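Side-chain contacts in trans-4-hydroxy-L-proline dehydratase (PDB 6VXC), which catalyses the glycyl-radical dehydration of trans-4-hydroxy-L-proline to (S)-1-pyrroline-5-carboxylate in the anaerobic breakdown of hydroxyproline: residues Ser71-His74 / Tyr75-Arg79; Val90-Gly94 / Asp95-Gly99; Ala279-Met282 / Tyr283-His287; Gly289-Glu293 / Leu294-Asp298. All blocks are in the same frame, centred on the assembly; numbering follows the deposited sequence.

How the contacts relate
The four contacts follow one another along the chain, all within the pyruvate formate lyase-like part of the protein and away from the radical-bearing glycine and the probable catalytic cysteine and glutamate. Contact 1 ends helix 64-78, contact 2 lies in the loop leading to strand 99-101, and contacts 3 and 4 occupy the middle and end of helix 276-293. Their centres are about 14 to 18 Å apart. Segment 90-99 touches each of the other three: Arg79 reaches Glu92 O from contact 1, Gln281 and Trp284 reach Val90 O and Gly91 O from contact 3, and Thr291 of contact 4 packs on Lys93. Phe72 and Tyr75 meet Thr292, so the loop packs against two touching helices.

Contact 1 (Ser71-His74 / Tyr75-Arg79)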
loop_
_atom_site.group_PDB
_atom_site.type_symbol
_atom_site.label_atom_id
_atom_site.label_comp_id
_atom_site.label_asym_id
_atom_site.label_seq_id
_atom_site.Cartn_x
_atom_site.Cartn_y
_atom_site.Cartn_z
ATOM N N SER A 71 21.718 -11.417 -11.652
ATOM C CA SER A 71 22.026 -10.080 -11.157
ATOM C C SER A 71 21.753 -9.970 -9.660
ATOM O O SER A 71 22.542 -9.370 -8.923
ATOM C CB SER A 71 21.217 -9.033 -11.924
ATOM O OG SER A 71 21.558 -9.055 -13.295
ATOM N N PHE A 72 20.631 -10.526 -9.198
ATOM C CA PHE A 72 20.351 -10.545 -7.767
ATOM C C PHE A 72 21.439 -11.292 -7.008
ATOM O O PHE A 72 21.925 -10.826 -5.970
ATOM C CB PHE A 72 18.989 -11.181 -7.507
ATOM C CG PHE A 72 18.626 -11.271 -6.037
ATOM C CD1 PHE A 72 18.336 -10.121 -5.314
ATOM C CD2 PHE A 72 18.540 -12.500 -5.402
ATOM C CE1 PHE A 72 17.988 -10.184 -3.967
ATOM C CE2 PHE A 72 18.187 -12.576 -4.052
ATOM C CZ PHE A 72 17.918 -11.414 -3.335
ATOM N N LYS A 73 21.830 -12.463 -7.514
ATOM C CA LYS A 73 22.870 -13.238 -6.849
ATOM C C LYS A 73 24.182 -12.473 -6.795
ATOM O O LYS A 73 24.872 -12.479 -5.770
ATOM C CB LYS A 73 23.067 -14.581 -7.546
ATOM C CG LYS A 73 24.069 -15.485 -6.830
ATOM C CD LYS A 73 24.184 -16.816 -7.529
ATOM C CE LYS A 73 25.277 -17.683 -6.943
ATOM N NZ LYS A 73 25.694 -18.680 -7.955
ATOM N N HIS A 74 24.559 -11.838 -7.896
ATOM C CA HIS A 74 25.764 -11.025 -7.886
ATOM C C HIS A 74 25.666 -9.926 -6.843
ATOM O O HIS A 74 26.628 -9.656 -6.119
ATOM C CB HIS A 74 26.005 -10.434 -9.272
ATOM C CG HIS A 74 27.276 -9.661 -9.374
ATOM N ND1 HIS A 74 28.512 -10.268 -9.418
ATOM C CD2 HIS A 74 27.510 -8.331 -9.410
ATOM C CE1 HIS A 74 29.451 -9.344 -9.483
ATOM N NE2 HIS A 74 28.870 -8.159 -9.483
ATOM N N TYR A 75 24.506 -9.274 -6.760
ATOM C CA TYR A 75 24.304 -8.241 -5.755
ATOM C C TYR A 75 24.434 -8.818 -4.348
ATOM O O TYR A 75 25.108 -8.240 -3.492
ATOM C CB TYR A 75 22.945 -7.567 -5.983
ATOM C CG TYR A 75 22.404 -6.800 -4.801
ATOM C CD1 TYR A 75 22.966 -5.597 -4.412
ATOM C CD2 TYR A 75 21.308 -7.271 -4.093
ATOM C CE1 TYR A 75 22.469 -4.899 -3.337
ATOM C CE2 TYR A 75 20.799 -6.571 -3.013
ATOM C CZ TYR A 75 21.382 -5.389 -2.645
ATOM O OH TYR A 75 20.895 -4.682 -1.579
ATOM N N ILE A 76 23.798 -9.960 -4.089
ATOM C CA ILE A 76 23.869 -10.559 -2.755
ATOM C C ILE A 76 25.302 -10.968 -2.416
ATOM O O ILE A 76 25.759 -10.800 -1.279
ATOM C CB ILE A 76 22.897 -11.748 -2.651
ATOM C CG1 ILE A 76 21.444 -11.272 -2.719
ATOM C CG2 ILE A 76 23.137 -12.544 -1.358
ATOM C CD1 ILE A 76 21.060 -10.366 -1.591
ATOM N N GLU A 77 26.030 -11.525 -3.390
ATOM C CA GLU A 77 27.398 -11.967 -3.132
ATOM C C GLU A 77 28.320 -10.814 -2.754
ATOM O O GLU A 77 29.251 -11.003 -1.967
ATOM C CB GLU A 77 27.950 -12.703 -4.357
ATOM C CG GLU A 77 27.529 -14.155 -4.463
ATOM C CD GLU A 77 27.953 -14.816 -5.782
ATOM O OE1 GLU A 77 28.284 -14.093 -6.750
ATOM O OE2 GLU A 77 27.944 -16.062 -5.849
ATOM N N ASN A 78 28.099 -9.622 -3.299
ATOM C CA ASN A 78 29.090 -8.562 -3.191
ATOM C C ASN A 78 28.664 -7.326 -2.422
ATOM O O ASN A 78 29.520 -6.477 -2.169
ATOM C CB ASN A 78 29.533 -8.113 -4.584
ATOM C CG ASN A 78 30.266 -9.195 -5.315
ATOM O OD1 ASN A 78 29.696 -9.874 -6.169
ATOM N ND2 ASN A 78 31.538 -9.376 -4.979
ATOM N N ARG A 79 27.402 -7.192 -2.032
ATOM C CA ARG A 79 27.008 -5.986 -1.309
ATOM C C ARG A 79 27.640 -5.963 0.071
ATOM O O ARG A 79 27.948 -7.003 0.651
ATOM C CB ARG A 79 25.488 -5.892 -1.173
ATOM C CG ARG A 79 24.823 -7.068 -0.455
ATOM C CD ARG A 79 23.416 -6.698 0.037
ATOM N NE ARG A 79 23.504 -5.743 1.140
ATOM C CZ ARG A 79 22.472 -5.159 1.742
ATOM N NH1 ARG A 79 22.696 -4.326 2.747
ATOM N NH2 ARG A 79 21.231 -5.395 1.344
HETATM O O HOH W 1 30.073 -12.470 -7.930
#
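Ile76 lays CG1 over one face of the Phe72 ring, 3.7 Å from the ring centroid and 17° off its normal, a CH-pi contact one turn apart on helix 64-78. Phe72 has CG anti to its backbone N (chi1 179°), which sets the ring beside its own carbonyl carbon, within reach of Ile76; CD1 of Ile76 follows CG1 onto the ring, 3.7 Å from Phe72 CZ. On this buried side Tyr75 CD2 also approaches Phe72 CD1, at 4.3 Å. The backbone bond from Ile76 N to Phe72 O is 2.8 Å long.

The polar, partly exposed flank is looser. The extended Lys73 chain crosses Glu77 with CE 3.3 Å from OE2, yet NZ stays 4.0 Å from that oxygen, too far for a salt bridge, and the attraction is probably modest. A water joins His74 ND1 to Glu77 OE1, donating a hydrogen bond to the carboxylate (2.7 Å from the water to Glu77 OE1), while His74 NE2 is hydrogen-bonded to Glu53. The helix ends here: the bond from Asn78 N to His74 O is weak, and Arg79 leaves helical geometry.

Helix 214-248 covers the Phe72, Lys73, Ile76 and Glu77 side chains, helix 46-58 packs against Ser71, and Thr292 of helix 276-293 meets Phe72 and Tyr75.

Contact 2 (Val90-Gly94 / Asp95-Gly99); sequences VGEKG and DSPNG
Glu92 turns back at chi2 (-77°), with CG beside its backbone N (chi1 -67°), and the bend swings its carboxylate across to Pro97. OE1 lies 3.7 Å from Pro97 CA, and OE2 is 4.1 Å from Pro97 CG, so the acid meets the proline at two points without hydrogen-bonding to it. The polar link is a water in the fold of the loop. The water oxygen accepts from Gly94 N at 2.9 Å. It is placed to donate to Glu92 OE1, 3.0 Å from the water, and to Ser96 O, 2.8 Å from the water. More acceptors surround it than it has protons, so not all can be served at once.

Ser96 to Gly99 form a type II beta turn, closed by the bond from Gly99 N to Ser96 O. The turn brings the strand start back over Gly94, whose CA makes a CH...O contact of 3.4 Å with Gly99 O. Gly94, with no side chain, lets the two backbones come this close.

The carboxylate of Glu92 is also held from outside: OE2 forms a salt bridge with Lys337 and a bond to Asn340, and OE1 bonds to Gln341. Asp95 OD1 is held by His42 of strand 42-44. The loop thus connects helix 64-78 with strand 99-101 while lying against helix 276-293, which receives Val90 on Phe285 and Lys93 on Ile288 and Thr291.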
loop_
_atom_site.group_PDB
_atom_site.type_symbol
_atom_site.label_atom_id
_atom_site.label_comp_id
_atom_site.label_asym_id
_atom_site.label_seq_id
_atom_site.Cartn_x
_atom_site.Cartn_y
_atom_site.Cartn_z
ATOM N N VAL A 90 18.980 -9.205 11.926
ATOM C CA VAL A 90 19.921 -8.469 11.086
ATOM C C VAL A 90 19.432 -8.431 9.642
ATOM O O VAL A 90 18.689 -9.308 9.179
ATOM C CB VAL A 90 21.350 -9.063 11.140
ATOM C CG1 VAL A 90 21.902 -9.040 12.571
ATOM C CG2 VAL A 90 21.355 -10.461 10.553
ATOM N N GLY A 91 19.882 -7.401 8.929
ATOM C CA GLY A 91 19.537 -7.177 7.537
ATOM C C GLY A 91 19.039 -5.761 7.285
ATOM O O GLY A 91 18.108 -5.290 7.951
ATOM N N GLU A 92 19.663 -5.070 6.333
ATOM C CA GLU A 92 19.270 -3.733 5.904
ATOM C C GLU A 92 19.186 -3.725 4.378
ATOM O O GLU A 92 20.000 -4.365 3.710
ATOM C CB GLU A 92 20.269 -2.659 6.383
ATOM C CG GLU A 92 20.335 -2.413 7.902
ATOM C CD GLU A 92 19.159 -1.587 8.446
ATOM O OE1 GLU A 92 18.513 -0.870 7.649
ATOM O OE2 GLU A 92 18.898 -1.650 9.673
ATOM N N LYS A 93 18.197 -3.012 3.830
ATOM C CA LYS A 93 18.122 -2.880 2.377
ATOM C C LYS A 93 19.328 -2.125 1.832
ATOM O O LYS A 93 19.950 -2.559 0.860
ATOM C CB LYS A 93 16.828 -2.179 1.963
ATOM C CG LYS A 93 15.559 -3.001 2.141
ATOM C CD LYS A 93 14.300 -2.194 1.798
ATOM C CE LYS A 93 14.221 -1.874 0.297
ATOM N NZ LYS A 93 13.177 -0.865 -0.031
ATOM N N GLY A 94 19.670 -0.991 2.445
ATOM C CA GLY A 94 20.750 -0.138 1.999
ATOM C C GLY A 94 22.000 -0.263 2.850
ATOM O O GLY A 94 22.190 -1.238 3.582
ATOM N N ASP A 95 22.840 0.776 2.792
ATOM C CA ASP A 95 24.108 0.740 3.515
ATOM C C ASP A 95 23.914 0.925 5.015
ATOM O O ASP A 95 24.743 0.468 5.807
ATOM C CB ASP A 95 25.057 1.826 2.998
ATOM C CG ASP A 95 24.561 3.247 3.299
ATOM O OD1 ASP A 95 23.351 3.516 3.164
ATOM O OD2 ASP A 95 25.381 4.102 3.698
ATOM N N SER A 96 22.855 1.613 5.419
ATOM C CA SER A 96 22.627 1.930 6.821
ATOM C C SER A 96 21.147 2.219 6.998
ATOM O O SER A 96 20.398 2.274 6.012
ATOM C CB SER A 96 23.479 3.123 7.275
ATOM O OG SER A 96 23.112 4.290 6.573
ATOM N N PRO A 97 20.685 2.361 8.238
ATOM C CA PRO A 97 19.268 2.661 8.467
ATOM C C PRO A 97 18.835 3.902 7.697
ATOM O O PRO A 97 19.537 4.912 7.671
ATOM C CB PRO A 97 19.202 2.890 9.981
ATOM C CG PRO A 97 20.328 2.049 10.521
ATOM C CD PRO A 97 21.422 2.155 9.501
ATOM N N ASN A 98 17.644 3.827 7.101
ATOM C CA ASN A 98 17.041 4.904 6.309
ATOM C C ASN A 98 17.839 5.189 5.018
ATOM O O ASN A 98 17.682 6.300 4.462
ATOM C CB ASN A 98 16.868 6.183 7.138
ATOM C CG ASN A 98 15.521 6.846 6.906
ATOM O OD1 ASN A 98 14.685 6.325 6.174
ATOM N ND2 ASN A 98 15.289 7.984 7.559
ATOM N N GLY A 99 18.614 4.282 4.570
ATOM C CA GLY A 99 19.286 4.366 3.282
ATOM C C GLY A 99 18.533 3.563 2.243
ATOM O O GLY A 99 18.408 2.341 2.360
HETATM O O HOH W 2 18.775 0.304 4.918
#

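Contact 3 (Ala279-Met282 / Tyr283-His287)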
loop_
_atom_site.group_PDB
_atom_site.type_symbol
_atom_site.label_atom_id
_atom_site.label_comp_id
_atom_site.label_asym_id
_atom_site.label_seq_id
_atom_site.Cartn_x
_atom_site.Cartn_y
_atom_site.Cartn_z
ATOM N N ALA A 279 12.326 -18.020 12.964
ATOM C CA ALA A 279 11.192 -17.697 12.104
ATOM C C ALA A 279 11.162 -16.213 11.767
ATOM O O ALA A 279 10.885 -15.832 10.625
ATOM C CB ALA A 279 9.884 -18.139 12.753
ATOM N N ILE A 280 11.454 -15.361 12.749
ATOM C CA ILE A 280 11.467 -13.925 12.493
ATOM C C ILE A 280 12.633 -13.550 11.590
ATOM O O ILE A 280 12.484 -12.740 10.668
ATOM C CB ILE A 280 11.477 -13.138 13.820
ATOM C CG1 ILE A 280 10.136 -13.303 14.556
ATOM C CG2 ILE A 280 11.850 -11.675 13.575
ATOM C CD1 ILE A 280 10.131 -12.717 15.938
ATOM N N GLN A 281 13.813 -14.124 11.839
ATOM C CA GLN A 281 14.962 -13.816 10.997
ATOM C C GLN A 281 14.762 -14.326 9.574
ATOM O O GLN A 281 15.149 -13.652 8.616
ATOM C CB GLN A 281 16.241 -14.400 11.610
ATOM C CG GLN A 281 17.530 -14.126 10.808
ATOM C CD GLN A 281 17.922 -12.648 10.771
ATOM O OE1 GLN A 281 18.421 -12.115 11.750
ATOM N NE2 GLN A 281 17.724 -11.993 9.625
ATOM N N MET A 282 14.148 -15.500 9.415
ATOM C CA MET A 282 13.821 -15.988 8.072
ATOM C C MET A 282 12.898 -15.004 7.352
ATOM O O MET A 282 13.156 -14.620 6.206
ATOM C CB MET A 282 13.184 -17.385 8.145
ATOM C CG MET A 282 12.525 -17.892 6.843
ATOM S SD MET A 282 13.699 -18.283 5.504
ATOM C CE MET A 282 13.885 -20.036 5.766
ATOM N N TYR A 283 11.824 -14.564 8.014
ATOM C CA TYR A 283 10.949 -13.597 7.368
ATOM C C TYR A 283 11.731 -12.362 6.946
ATOM O O TYR A 283 11.578 -11.881 5.818
ATOM C CB TYR A 283 9.769 -13.175 8.254
ATOM C CG TYR A 283 9.142 -11.981 7.571
ATOM C CD1 TYR A 283 8.308 -12.153 6.475
ATOM C CD2 TYR A 283 9.527 -10.691 7.902
ATOM C CE1 TYR A 283 7.808 -11.075 5.791
ATOM C CE2 TYR A 283 9.034 -9.602 7.209
ATOM C CZ TYR A 283 8.186 -9.808 6.152
ATOM O OH TYR A 283 7.698 -8.739 5.469
ATOM N N TRP A 284 12.575 -11.827 7.842
ATOM C CA TRP A 284 13.232 -10.559 7.540
ATOM C C TRP A 284 14.229 -10.692 6.393
ATOM O O TRP A 284 14.374 -9.766 5.589
ATOM C CB TRP A 284 13.914 -9.971 8.782
ATOM C CG TRP A 284 14.370 -8.578 8.465
ATOM C CD1 TRP A 284 15.653 -8.126 8.389
ATOM C CD2 TRP A 284 13.532 -7.468 8.099
ATOM N NE1 TRP A 284 15.669 -6.806 8.021
ATOM C CE2 TRP A 284 14.379 -6.373 7.843
ATOM C CE3 TRP A 284 12.149 -7.293 7.986
ATOM C CZ2 TRP A 284 13.894 -5.126 7.460
ATOM C CZ3 TRP A 284 11.662 -6.045 7.612
ATOM C CH2 TRP A 284 12.537 -4.979 7.352
ATOM N N PHE A 285 14.944 -11.822 6.311
ATOM C CA PHE A 285 15.832 -12.056 5.173
ATOM C C PHE A 285 15.045 -12.091 3.866
ATOM O O PHE A 285 15.459 -11.503 2.858
ATOM C CB PHE A 285 16.605 -13.366 5.363
ATOM C CG PHE A 285 17.854 -13.237 6.205
ATOM C CD1 PHE A 285 18.574 -12.045 6.244
ATOM C CD2 PHE A 285 18.328 -14.327 6.932
ATOM C CE1 PHE A 285 19.734 -11.930 7.015
ATOM C CE2 PHE A 285 19.494 -14.227 7.708
ATOM C CZ PHE A 285 20.200 -13.029 7.748
ATOM N N VAL A 286 13.920 -12.803 3.861
ATOM C CA VAL A 286 13.056 -12.834 2.684
ATOM C C VAL A 286 12.583 -11.422 2.347
ATOM O O VAL A 286 12.547 -11.029 1.181
ATOM C CB VAL A 286 11.867 -13.790 2.907
ATOM C CG1 VAL A 286 10.877 -13.694 1.749
ATOM C CG2 VAL A 286 12.327 -15.230 3.112
ATOM N N HIS A 287 12.220 -10.642 3.364
ATOM C CA HIS A 287 11.812 -9.255 3.148
ATOM C C HIS A 287 12.922 -8.445 2.474
ATOM O O HIS A 287 12.699 -7.805 1.443
ATOM C CB HIS A 287 11.415 -8.631 4.494
ATOM C CG HIS A 287 10.925 -7.222 4.409
ATOM N ND1 HIS A 287 9.624 -6.867 4.690
ATOM C CD2 HIS A 287 11.575 -6.065 4.133
ATOM C CE1 HIS A 287 9.483 -5.563 4.549
ATOM N NE2 HIS A 287 10.653 -5.048 4.222
#
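Four consecutive i to i+4 backbone bonds, from Tyr283 N to Ala279 O through Val286 N to Met282 O, keep residues 279-287 a regular alpha-helix. This is the buried middle of helix 276-293, and side chains one turn apart pair along several of its sides.

One such pair is Gln281 with Phe285. NE2 of the glutamine sits over the centre of one face of the phenyl ring, 3.1 Å above its plane, and is 3.3 Å from Phe285 CZ. The amide is not laid flat on the ring, since the two planes are 35° apart. Gln281 CG, anti to its backbone N (chi1 -180°), heads towards the next turn; the bend at chi2 (66°) then folds the amide over the ring, while CG also packs 3.7 Å from Phe285 CE2. The same NE2 donates to Val90 O, so this nitrogen is bonded to the neighbouring loop while it rests on the aromatic face, and Trp284 NE1 likewise bonds to Gly91 O.

On another side Met282, bent at chi2 and chi3, brings SD to 4.1 Å from Val286 CG2, a looser apolar touch against Ile187 of helix 186-189. Further along, Trp284 places CZ3 over the centre of one face of the His287 imidazole, and Phe338 meets both rings. At the edge of that imidazole, in its plane, Tyr283 OH and His287 ND1 share a nearly straight 2.8 Å hydrogen bond.

Contact 4 (Gly289-Glu293 / Leu294-Asp298)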
loop_
_atom_site.group_PDB
_atom_site.type_symbol
_atom_site.label_atom_id
_atom_site.label_comp_id
_atom_site.label_asym_id
_atom_site.label_seq_id
_atom_site.Cartn_x
_atom_site.Cartn_y
_atom_site.Cartn_z
ATOM N N GLY A 289 15.295 -9.591 0.750
ATOM C CA GLY A 289 15.449 -10.160 -0.566
ATOM C C GLY A 289 14.471 -9.623 -1.592
ATOM O O GLY A 289 14.896 -9.116 -2.640
ATOM N N VAL A 290 13.165 -9.726 -1.323
ATOM C CA VAL A 290 12.200 -9.373 -2.370
ATOM C C VAL A 290 12.167 -7.874 -2.602
ATOM O O VAL A 290 11.870 -7.418 -3.715
ATOM C CB VAL A 290 10.802 -9.934 -2.061
ATOM C CG1 VAL A 290 10.845 -11.471 -2.043
ATOM C CG2 VAL A 290 10.236 -9.344 -0.737
ATOM N N THR A 291 12.482 -7.075 -1.586
ATOM C CA THR A 291 12.466 -5.632 -1.787
ATOM C C THR A 291 13.779 -5.094 -2.337
ATOM O O THR A 291 13.850 -3.910 -2.664
ATOM C CB THR A 291 12.093 -4.884 -0.489
ATOM O OG1 THR A 291 13.079 -5.119 0.514
ATOM C CG2 THR A 291 10.719 -5.332 0.009
ATOM N N THR A 292 14.827 -5.908 -2.422
ATOM C CA THR A 292 15.987 -5.505 -3.202
ATOM C C THR A 292 16.049 -6.177 -4.566
ATOM O O THR A 292 16.750 -5.676 -5.442
ATOM C CB THR A 292 17.302 -5.746 -2.430
ATOM O OG1 THR A 292 17.406 -7.108 -2.019
ATOM C CG2 THR A 292 17.424 -4.800 -1.231
ATOM N N GLU A 293 15.333 -7.284 -4.766
ATOM C CA GLU A 293 15.119 -7.817 -6.109
ATOM C C GLU A 293 14.476 -6.767 -7.020
ATOM O O GLU A 293 14.941 -6.532 -8.139
ATOM C CB GLU A 293 14.250 -9.081 -6.023
ATOM C CG GLU A 293 13.770 -9.626 -7.361
ATOM C CD GLU A 293 13.068 -11.005 -7.276
ATOM O OE1 GLU A 293 12.061 -11.153 -6.541
ATOM O OE2 GLU A 293 13.527 -11.946 -7.979
ATOM N N LEU A 294 13.416 -6.115 -6.542
ATOM C CA LEU A 294 12.720 -5.065 -7.273
ATOM C C LEU A 294 12.164 -4.064 -6.271
ATOM O O LEU A 294 11.931 -4.398 -5.112
ATOM C CB LEU A 294 11.578 -5.631 -8.120
ATOM C CG LEU A 294 11.966 -6.439 -9.359
ATOM C CD1 LEU A 294 10.776 -7.260 -9.830
ATOM C CD2 LEU A 294 12.519 -5.535 -10.465
ATOM N N ASN A 295 11.908 -2.841 -6.743
ATOM C CA ASN A 295 11.281 -1.795 -5.920
ATOM C C ASN A 295 9.766 -1.991 -5.931
ATOM O O ASN A 295 9.019 -1.271 -6.600
ATOM C CB ASN A 295 11.644 -0.406 -6.427
ATOM C CG ASN A 295 10.995 0.694 -5.599
ATOM O OD1 ASN A 295 10.457 0.431 -4.522
ATOM N ND2 ASN A 295 11.085 1.938 -6.072
ATOM N N ILE A 296 9.294 -2.970 -5.146
ATOM C CA ILE A 296 7.893 -3.392 -5.204
ATOM C C ILE A 296 7.016 -2.489 -4.339
ATOM O O ILE A 296 7.427 -2.037 -3.273
ATOM C CB ILE A 296 7.751 -4.874 -4.794
ATOM C CG1 ILE A 296 8.513 -5.146 -3.487
ATOM C CG2 ILE A 296 8.205 -5.781 -5.922
ATOM C CD1 ILE A 296 8.401 -6.561 -2.987
ATOM N N TRP A 297 5.813 -2.197 -4.833
ATOM C CA TRP A 297 4.822 -1.456 -4.061
ATOM C C TRP A 297 4.548 -2.143 -2.728
ATOM O O TRP A 297 4.395 -3.362 -2.667
ATOM C CB TRP A 297 3.518 -1.321 -4.855
ATOM C CG TRP A 297 3.520 -0.167 -5.819
ATOM C CD1 TRP A 297 3.658 -0.222 -7.179
ATOM C CD2 TRP A 297 3.380 1.218 -5.484
ATOM N NE1 TRP A 297 3.610 1.052 -7.707
ATOM C CE2 TRP A 297 3.443 1.951 -6.687
ATOM C CE3 TRP A 297 3.211 1.911 -4.278
ATOM C CZ2 TRP A 297 3.339 3.337 -6.717
ATOM C CZ3 TRP A 297 3.104 3.293 -4.313
ATOM C CH2 TRP A 297 3.173 3.988 -5.526
ATOM N N ASP A 298 4.475 -1.347 -1.661
ATOM C CA ASP A 298 4.105 -1.832 -0.323
ATOM C C ASP A 298 5.117 -2.824 0.243
ATOM O O ASP A 298 4.757 -3.704 1.033
ATOM C CB ASP A 298 2.712 -2.456 -0.329
ATOM C CG ASP A 298 1.620 -1.453 -0.696
ATOM O OD1 ASP A 298 1.919 -0.245 -0.785
ATOM O OD2 ASP A 298 0.473 -1.876 -0.883
HETATM O O HOH W 3 12.109 -1.520 -2.619
#
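Ile296 sends CD1 back onto the last turn of helix 276-293, where it is 4.0 Å from Val290 CG2 and equally far from Thr291 CG2. It crosses the threonine at about a right angle and the valine at a slant. Ile296 takes the less usual rotamer that sets CG1 between its backbone N and carbonyl carbon (chi1 48°), and the extended chi2 then carries CD1 to within 3.6 Å of Val290 O, so CD1 also touches that carbonyl oxygen. Met544 and Leu543 of helix 542-546 pack on the same patch.

Backbone hydrogen bonding fades along these residues. Gly289 O still accepts two donors, Thr292 N and Glu293 N, whereas Leu294 N reaches Val290 O only weakly, at 3.5 Å. This is a helix C-terminus running into an extended loop: Leu294 is the first residue to leave helical angles, and Asn295 then centres an inverse gamma turn. Close by, Thr291 CA makes a 3.6 Å CH...O contact with Leu294 O.

One water spans the junction, 3.0 Å from Thr291 O and 3.2 Å from Asn295 OD1, and is placed to donate to both, although more acceptors are near than it has protons. Tyr103 OH also bonds Thr291 O, and Arg176 bonds Asn295 OD1.

Among the remaining polar ends, the Thr291 and Thr292 hydroxyls are bonded to His287 O and Ile288 O, respectively, and the buried Glu293 carboxylate accepts from Leu543 N and Met544 N at the start of helix 542-546, a place where the helix dipole would probably favour its negative charge.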